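Local atomic coordinates of ScaE cell-surface anchored scaffoldin protein (Ruminococcus flavefaciens, PDB entry 2ZF9), a protein that probably anchors cellulosomes to the bacterial cell surface, its cohesin module, the part modelled here, binding dockerin modules of partner proteins. Residues Lys39-Met53 with Ile180-Ser192. Residues are numbered along the deposited sequence; the frame is centred on the assembly and turned at random.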
ATOM      1  N   LYS A  39     -11.449   6.979  -1.191  1.00 22.81           N
ATOM      2  CA  LYS A  39     -12.499   7.369  -0.275  1.00 24.70           C
ATOM      3  C   LYS A  39     -13.053   8.734  -0.659  1.00 25.78           C
ATOM      4  O   LYS A  39     -12.285   9.689  -0.824  1.00 23.75           O
ATOM      5  CB  LYS A  39     -11.961   7.404   1.166  1.00 23.30           C
ATOM      6  CG  LYS A  39     -12.998   7.734   2.237  1.00 25.32           C
ATOM      7  CD  LYS A  39     -14.020   6.594   2.413  1.00 34.38           C
ATOM      8  CE  LYS A  39     -13.642   5.638   3.515  1.00 46.63           C
ATOM      9  NZ  LYS A  39     -14.895   5.269   4.250  1.00 48.38           N
ATOM     10  N   THR A  40     -14.383   8.831  -0.756  1.00 24.03           N
ATOM     11  CA  THR A  40     -15.031  10.140  -0.939  1.00 26.23           C
ATOM     12  C   THR A  40     -15.841  10.509   0.296  1.00 26.19           C
ATOM     13  O   THR A  40     -16.619   9.709   0.802  1.00 25.66           O
ATOM     14  CB  THR A  40     -15.902  10.199  -2.213  1.00 28.47           C
ATOM     15  OG1 THR A  40     -15.123   9.808  -3.349  1.00 29.76           O
ATOM     16  CG2 THR A  40     -16.451  11.631  -2.456  1.00 26.46           C
ATOM     17  N   LEU A  41     -15.600  11.706   0.809  1.00 26.89           N
ATOM     18  CA  LEU A  41     -16.278  12.193   1.988  1.00 25.11           C
ATOM     19  C   LEU A  41     -17.236  13.327   1.586  1.00 26.06           C
ATOM     20  O   LEU A  41     -16.997  14.022   0.617  1.00 24.12           O
ATOM     21  CB  LEU A  41     -15.258  12.711   2.995  1.00 25.72           C
ATOM     22  CG  LEU A  41     -14.234  11.727   3.572  1.00 27.48           C
ATOM     23  CD1 LEU A  41     -13.334  12.485   4.493  1.00 23.76           C
ATOM     24  CD2 LEU A  41     -14.928  10.547   4.312  1.00 28.78           C
ATOM     25  N   THR A  42     -18.314  13.515   2.344  1.00 28.16           N
ATOM     26  CA  THR A  42     -19.152  14.712   2.152  1.00 29.71           C
ATOM     27  C   THR A  42     -18.363  15.915   2.663  1.00 26.49           C
ATOM     28  O   THR A  42     -17.524  15.779   3.551  1.00 23.93           O
ATOM     29  CB  THR A  42     -20.482  14.635   2.928  1.00 27.51           C
ATOM     30  OG1 THR A  42     -20.232  14.734   4.334  1.00 29.98           O
ATOM     31  CG2 THR A  42     -21.198  13.323   2.648  1.00 29.71           C
ATOM     32  N   ALA A  43     -18.620  17.079   2.088  1.00 28.36           N
ATOM     33  CA  ALA A  43     -18.034  18.307   2.602  1.00 28.53           C
ATOM     34  C   ALA A  43     -18.379  18.479   4.085  1.00 28.50           C
ATOM     35  O   ALA A  43     -17.590  19.023   4.863  1.00 26.75           O
ATOM     36  CB  ALA A  43     -18.521  19.475   1.796  1.00 31.36           C
ATOM     37  N   ALA A  44     -19.539  17.970   4.498  1.00 27.05           N
ATOM     38  CA  ALA A  44     -19.989  18.148   5.873  1.00 29.03           C
ATOM     39  C   ALA A  44     -19.113  17.361   6.836  1.00 30.24           C
ATOM     40  O   ALA A  44     -18.720  17.875   7.884  1.00 34.50           O
ATOM     41  CB  ALA A  44     -21.458  17.716   6.018  1.00 30.55           C
ATOM     42  N   GLU A  45     -18.794  16.115   6.481  1.00 29.48           N
ATOM     43  CA  GLU A  45     -18.067  15.257   7.413  1.00 29.91           C
ATOM     44  C   GLU A  45     -16.548  15.397   7.292  1.00 28.11           C
ATOM     45  O   GLU A  45     -15.831  14.961   8.197  1.00 29.63           O
ATOM     46  CB  GLU A  45     -18.461  13.786   7.230  1.00 31.96           C
ATOM     47  CG  GLU A  45     -17.943  13.226   5.902  1.00 35.59           C
ATOM     48  CD  GLU A  45     -18.382  11.810   5.639  1.00 40.96           C
ATOM     49  OE1 GLU A  45     -18.428  11.018   6.601  1.00 50.94           O
ATOM     50  OE2 GLU A  45     -18.672  11.494   4.468  1.00 33.30           O
ATOM     51  N   ALA A  46     -16.064  15.993   6.196  1.00 25.56           N
ATOM     52  CA  ALA A  46     -14.610  15.926   5.873  1.00 24.57           C
ATOM     53  C   ALA A  46     -13.672  16.562   6.881  1.00 24.90           C
ATOM     54  O   ALA A  46     -12.685  15.922   7.276  1.00 24.30           O
ATOM     55  CB  ALA A  46     -14.317  16.435   4.441  1.00 22.43           C
ATOM     56  N   PRO A  47     -13.936  17.831   7.298  1.00 26.30           N
ATOM     57  CA  PRO A  47     -12.962  18.492   8.162  1.00 25.99           C
ATOM     58  C   PRO A  47     -12.686  17.693   9.429  1.00 26.18           C
ATOM     59  O   PRO A  47     -13.631  17.301  10.119  1.00 25.32           O
ATOM     60  CB  PRO A  47     -13.636  19.855   8.477  1.00 26.08           C
ATOM     61  CG  PRO A  47     -14.482  20.112   7.241  1.00 28.26           C
ATOM     62  CD  PRO A  47     -15.060  18.733   6.973  1.00 26.95           C
ATOM     63  N   ASN A  48     -11.404  17.429   9.699  1.00 23.48           N
ATOM     64  CA  ASN A  48     -10.953  16.604  10.852  1.00 24.43           C
ATOM     65  C   ASN A  48     -11.377  15.141  10.861  1.00 24.56           C
ATOM     66  O   ASN A  48     -11.184  14.465  11.870  1.00 26.88           O
ATOM     67  CB  ASN A  48     -11.334  17.231  12.205  1.00 27.51           C
ATOM     68  CG  ASN A  48     -10.886  18.645  12.323  1.00 33.38           C
ATOM     69  OD1 ASN A  48      -9.704  18.949  12.195  1.00 34.93           O
ATOM     70  ND2 ASN A  48     -11.835  19.537  12.572  1.00 40.26           N
ATOM     71  N   ALA A  49     -11.952  14.652   9.764  1.00 22.60           N
ATOM     72  CA  ALA A  49     -12.373  13.264   9.684  1.00 22.07           C
ATOM     73  C   ALA A  49     -11.187  12.309   9.862  1.00 24.64           C
ATOM     74  O   ALA A  49     -10.107  12.533   9.322  1.00 24.02           O
ATOM     75  CB  ALA A  49     -13.081  12.994   8.390  1.00 24.21           C
ATOM     76  N   LYS A  50     -11.386  11.278  10.670  1.00 24.62           N
ATOM     77  CA  LYS A  50     -10.384  10.239  10.855  1.00 24.18           C
ATOM     78  C   LYS A  50     -10.842   9.074   9.991  1.00 26.14           C
ATOM     79  O   LYS A  50     -11.889   8.454  10.237  1.00 27.32           O
ATOM     80  CB  LYS A  50     -10.272   9.839  12.309  1.00 23.77           C
ATOM     81  CG  LYS A  50      -9.566  10.882  13.139  1.00 26.14           C
ATOM     82  CD  LYS A  50      -9.480  10.460  14.592  1.00 28.70           C
ATOM     83  CE  LYS A  50      -8.593  11.454  15.358  1.00 33.93           C
ATOM     84  NZ  LYS A  50      -8.539  11.139  16.826  1.00 41.56           N
ATOM     85  N   VAL A  51     -10.091   8.834   8.922  1.00 23.13           N
ATOM     86  CA  VAL A  51     -10.553   7.944   7.877  1.00 21.78           C
ATOM     87  C   VAL A  51      -9.760   6.629   7.934  1.00 21.20           C
ATOM     88  O   VAL A  51      -8.524   6.633   7.850  1.00 19.77           O
ATOM     89  CB  VAL A  51     -10.417   8.616   6.460  1.00 22.02           C
ATOM     90  CG1 VAL A  51     -10.967   7.704   5.399  1.00 24.06           C
ATOM     91  CG2 VAL A  51     -11.149   9.964   6.405  1.00 22.31           C
ATOM     92  N   THR A  52     -10.472   5.511   8.021  1.00 22.35           N
ATOM     93  CA  THR A  52      -9.846   4.193   7.894  1.00 23.35           C
ATOM     94  C   THR A  52      -9.498   3.891   6.439  1.00 21.42           C
ATOM     95  O   THR A  52     -10.364   3.895   5.567  1.00 20.62           O
ATOM     96  CB  THR A  52     -10.764   3.091   8.441  1.00 24.94           C
ATOM     97  OG1 THR A  52     -10.935   3.320   9.840  1.00 26.78           O
ATOM     98  CG2 THR A  52     -10.112   1.683   8.238  1.00 23.56           C
HETATM   99  N   MSE A  53      -8.211   3.655   6.189  1.00 17.14           N
HETATM  100  CA  MSE A  53      -7.711   3.339   4.850  1.00 18.19           C
HETATM  101  C   MSE A  53      -7.163   1.917   4.831  1.00 18.31           C
HETATM  102  O   MSE A  53      -6.687   1.425   5.859  1.00 17.70           O
HETATM  103  CB  MSE A  53      -6.598   4.332   4.487  1.00 15.56           C
HETATM  104  CG  MSE A  53      -7.047   5.831   4.507  1.00 19.75           C
HETATM  105 SE   MSE A  53      -8.355   6.151   3.049  1.00 30.97          SE
HETATM  106  CE  MSE A  53      -7.046   6.233   1.543  1.00 19.87           C
ATOM    107  N   ILE A 180       0.103  -1.295  -9.335  1.00 15.02           N
ATOM    108  CA  ILE A 180      -0.287  -0.403  -8.230  1.00 15.63           C
ATOM    109  C   ILE A 180      -1.514   0.396  -8.606  1.00 16.69           C
ATOM    110  O   ILE A 180      -1.513   1.060  -9.638  1.00 17.38           O
ATOM    111  CB  ILE A 180       0.852   0.566  -7.802  1.00 16.61           C
ATOM    112  CG1 ILE A 180       2.137  -0.199  -7.420  1.00 16.62           C
ATOM    113  CG2 ILE A 180       0.345   1.451  -6.660  1.00 17.01           C
ATOM    114  CD1 ILE A 180       1.947  -1.265  -6.284  1.00 13.47           C
ATOM    115  N   GLU A 181      -2.558   0.310  -7.777  1.00 16.32           N
ATOM    116  CA  GLU A 181      -3.719   1.173  -7.885  1.00 23.78           C
ATOM    117  C   GLU A 181      -3.705   2.165  -6.704  1.00 19.57           C
ATOM    118  O   GLU A 181      -3.999   1.803  -5.567  1.00 19.69           O
ATOM    119  CB  GLU A 181      -4.979   0.322  -7.935  1.00 20.25           C
ATOM    120  CG  GLU A 181      -6.290   1.080  -8.213  1.00 38.69           C
ATOM    121  CD  GLU A 181      -7.544   0.208  -7.926  1.00 38.15           C
ATOM    122  OE1 GLU A 181      -7.459  -1.044  -8.109  1.00 51.04           O
ATOM    123  OE2 GLU A 181      -8.601   0.769  -7.511  1.00 45.16           O
ATOM    124  N   GLN A 182      -3.311   3.409  -6.968  1.00 17.89           N
ATOM    125  CA  GLN A 182      -3.145   4.384  -5.897  1.00 17.11           C
ATOM    126  C   GLN A 182      -4.525   4.805  -5.356  1.00 19.44           C
ATOM    127  O   GLN A 182      -5.561   4.660  -6.044  1.00 17.07           O
ATOM    128  CB  GLN A 182      -2.367   5.629  -6.399  1.00 20.39           C
ATOM    129  CG  GLN A 182      -0.974   5.369  -7.011  1.00 17.86           C
ATOM    130  CD  GLN A 182       0.049   4.809  -6.011  1.00 13.80           C
ATOM    131  OE1 GLN A 182      -0.318   4.179  -5.022  1.00 16.12           O
ATOM    132  NE2 GLN A 182       1.339   5.042  -6.267  1.00 16.76           N
ATOM    133  N   GLY A 183      -4.539   5.318  -4.129  1.00 19.27           N
ATOM    134  CA  GLY A 183      -5.780   5.756  -3.529  1.00 19.34           C
ATOM    135  C   GLY A 183      -5.761   7.212  -3.125  1.00 19.08           C
ATOM    136  O   GLY A 183      -4.851   7.986  -3.500  1.00 20.91           O
ATOM    137  N   TYR A 184      -6.788   7.605  -2.377  1.00 19.73           N
ATOM    138  CA  TYR A 184      -6.934   8.989  -1.950  1.00 19.50           C
ATOM    139  C   TYR A 184      -8.076   9.139  -0.971  1.00 19.22           C
ATOM    140  O   TYR A 184      -8.918   8.230  -0.817  1.00 19.52           O
ATOM    141  CB  TYR A 184      -7.199   9.920  -3.159  1.00 18.14           C
ATOM    142  CG  TYR A 184      -8.304   9.464  -4.067  1.00 20.48           C
ATOM    143  CD1 TYR A 184      -8.014   8.926  -5.330  1.00 25.39           C
ATOM    144  CD2 TYR A 184      -9.645   9.539  -3.667  1.00 27.84           C
ATOM    145  CE1 TYR A 184      -9.041   8.494  -6.177  1.00 26.60           C
ATOM    146  CE2 TYR A 184     -10.691   9.094  -4.513  1.00 22.34           C
ATOM    147  CZ  TYR A 184     -10.372   8.598  -5.759  1.00 23.89           C
ATOM    148  OH  TYR A 184     -11.384   8.157  -6.575  1.00 29.00           O
ATOM    149  N   ILE A 185      -8.095  10.298  -0.317  1.00 18.54           N
ATOM    150  CA  ILE A 185      -9.289  10.792   0.337  1.00 17.87           C
ATOM    151  C   ILE A 185      -9.679  12.063  -0.423  1.00 19.16           C
ATOM    152  O   ILE A 185      -8.856  12.969  -0.582  1.00 21.98           O
ATOM    153  CB  ILE A 185      -9.038  11.129   1.827  1.00 17.74           C
ATOM    154  CG1 ILE A 185      -8.537   9.887   2.582  1.00 18.42           C
ATOM    155  CG2 ILE A 185     -10.345  11.745   2.463  1.00 21.29           C
ATOM    156  CD1 ILE A 185      -7.938  10.212   3.987  1.00 16.29           C
ATOM    157  N   GLN A 186     -10.912  12.134  -0.891  1.00 20.75           N
ATOM    158  CA  GLN A 186     -11.351  13.375  -1.543  1.00 23.60           C
ATOM    159  C   GLN A 186     -12.669  13.840  -0.953  1.00 24.91           C
ATOM    160  O   GLN A 186     -13.430  13.035  -0.390  1.00 24.83           O
ATOM    161  CB  GLN A 186     -11.475  13.194  -3.053  1.00 23.01           C
ATOM    162  CG  GLN A 186     -12.577  12.242  -3.460  1.00 27.76           C
ATOM    163  CD  GLN A 186     -12.657  12.135  -4.966  1.00 38.98           C
ATOM    164  OE1 GLN A 186     -11.904  12.804  -5.677  1.00 44.43           O
ATOM    165  NE2 GLN A 186     -13.550  11.283  -5.459  1.00 39.83           N
ATOM    166  N   VAL A 187     -12.908  15.143  -1.044  1.00 26.80           N
ATOM    167  CA  VAL A 187     -14.144  15.734  -0.513  1.00 25.06           C
ATOM    168  C   VAL A 187     -15.085  15.895  -1.702  1.00 26.45           C
ATOM    169  O   VAL A 187     -14.718  16.489  -2.713  1.00 24.23           O
ATOM    170  CB  VAL A 187     -13.876  17.106   0.135  1.00 26.06           C
ATOM    171  CG1 VAL A 187     -15.143  17.626   0.830  1.00 23.41           C
ATOM    172  CG2 VAL A 187     -12.716  17.029   1.127  1.00 23.07           C
ATOM    173  N   GLU A 188     -16.293  15.355  -1.579  1.00 28.54           N
ATOM    174  CA  GLU A 188     -17.302  15.501  -2.630  1.00 31.89           C
ATOM    175  C   GLU A 188     -17.414  16.965  -3.080  1.00 31.91           C
ATOM    176  O   GLU A 188     -17.489  17.883  -2.255  1.00 31.32           O
ATOM    177  CB  GLU A 188     -18.668  14.994  -2.130  1.00 32.40           C
ATOM    178  CG  GLU A 188     -19.701  14.809  -3.240  1.00 43.50           C
ATOM    179  CD  GLU A 188     -19.558  13.479  -3.962  1.00 50.17           C
ATOM    180  OE1 GLU A 188     -19.120  13.464  -5.140  1.00 59.49           O
ATOM    181  OE2 GLU A 188     -19.876  12.439  -3.341  1.00 57.38           O
ATOM    182  N   SER A 189     -17.382  17.163  -4.392  1.00 34.89           N
ATOM    183  CA  SER A 189     -17.681  18.450  -5.021  1.00 36.28           C
ATOM    184  C   SER A 189     -19.142  18.837  -4.844  1.00 34.96           C
ATOM    185  O   SER A 189     -20.026  17.987  -4.918  1.00 33.17           O
ATOM    186  CB  SER A 189     -17.410  18.345  -6.517  1.00 36.91           C
ATOM    187  OG  SER A 189     -16.032  18.353  -6.742  1.00 37.40           O
ATOM    188  N   THR A 190     -19.390  20.124  -4.648  1.00 38.87           N
ATOM    189  CA  THR A 190     -20.751  20.621  -4.475  1.00 40.75           C
ATOM    190  C   THR A 190     -21.624  20.272  -5.693  1.00 41.36           C
ATOM    191  O   THR A 190     -21.248  20.533  -6.847  1.00 37.96           O
ATOM    192  CB  THR A 190     -20.778  22.136  -4.203  1.00 42.31           C
ATOM    193  OG1 THR A 190     -19.967  22.421  -3.053  1.00 43.58           O
ATOM    194  CG2 THR A 190     -22.214  22.606  -3.919  1.00 41.39           C
ATOM    195  N   THR A 191     -22.763  19.636  -5.413  1.00 42.65           N
ATOM    196  CA  THR A 191     -23.723  19.288  -6.452  1.00 44.53           C
ATOM    197  C   THR A 191     -24.466  20.544  -6.896  1.00 44.44           C
ATOM    198  O   THR A 191     -24.625  21.503  -6.114  1.00 41.45           O
ATOM    199  CB  THR A 191     -24.764  18.284  -5.954  1.00 46.89           C
ATOM    200  OG1 THR A 191     -25.584  18.922  -4.964  1.00 48.83           O
ATOM    201  CG2 THR A 191     -24.083  17.051  -5.361  1.00 45.50           C
ATOM    202  N   SER A 192     -24.898  20.540  -8.152  1.00 44.93           N
ATOM    203  CA  SER A 192     -25.770  21.591  -8.637  1.00 46.91           C
ATOM    204  C   SER A 192     -26.909  21.011  -9.466  1.00 51.11           C
ATOM    205  O   SER A 192     -28.057  21.467  -9.347  1.00 53.49           O
ATOM    206  CB  SER A 192     -24.984  22.659  -9.396  1.00 47.13           C
ATOM    207  OG  SER A 192     -24.113  22.083 -10.341  1.00 41.60           O
TER
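Lys39, Thr40 and Leu41 pair in parallel with Ile185, Gln186 and Val187, joining the first long strand of the cohesin beta sandwich to its C-terminal strand. The backbone ladder is complete here: Lys39 N donates to Tyr184 O, Lys39 O accepts from Gln186 N at 2.8 Å, Leu41 N gives to Gln186 O, and Leu41 O takes Glu188 N at 2.7 Å.

One outer-face bond adds to these. Gln186 NE2 reaches Thr40 OG1 at 3.0 Å, nearly straight (170°) and with the hydroxyl oxygen in the amide plane; chi1 of 67° sets Gln186 CG between its own N and C, and the extended chain beyond CG crosses Thr40 at a slant.

Past the ladder an ST motif starts the connection: Thr42 OG1 accepts from Glu45 N, while Glu45 OE2 accepts Thr42 N on its anti lone pair. A type II turn, Ala49 N donating to Ala46 O, leads into strand 50-53.

On the other face Leu41, Ile185 and Val187 pack into the apolar interior, while the Lys39 chain bends away. Ile185 presses CG2 on Leu41 CD1 (3.7 Å) and CG1 on the selenium of selenomethionine Met53, and meets Val51 tip to tip. Val187 CG2 touches Ala46 CB; CG1 sits tightly on Ala43 CA at 3.5 Å.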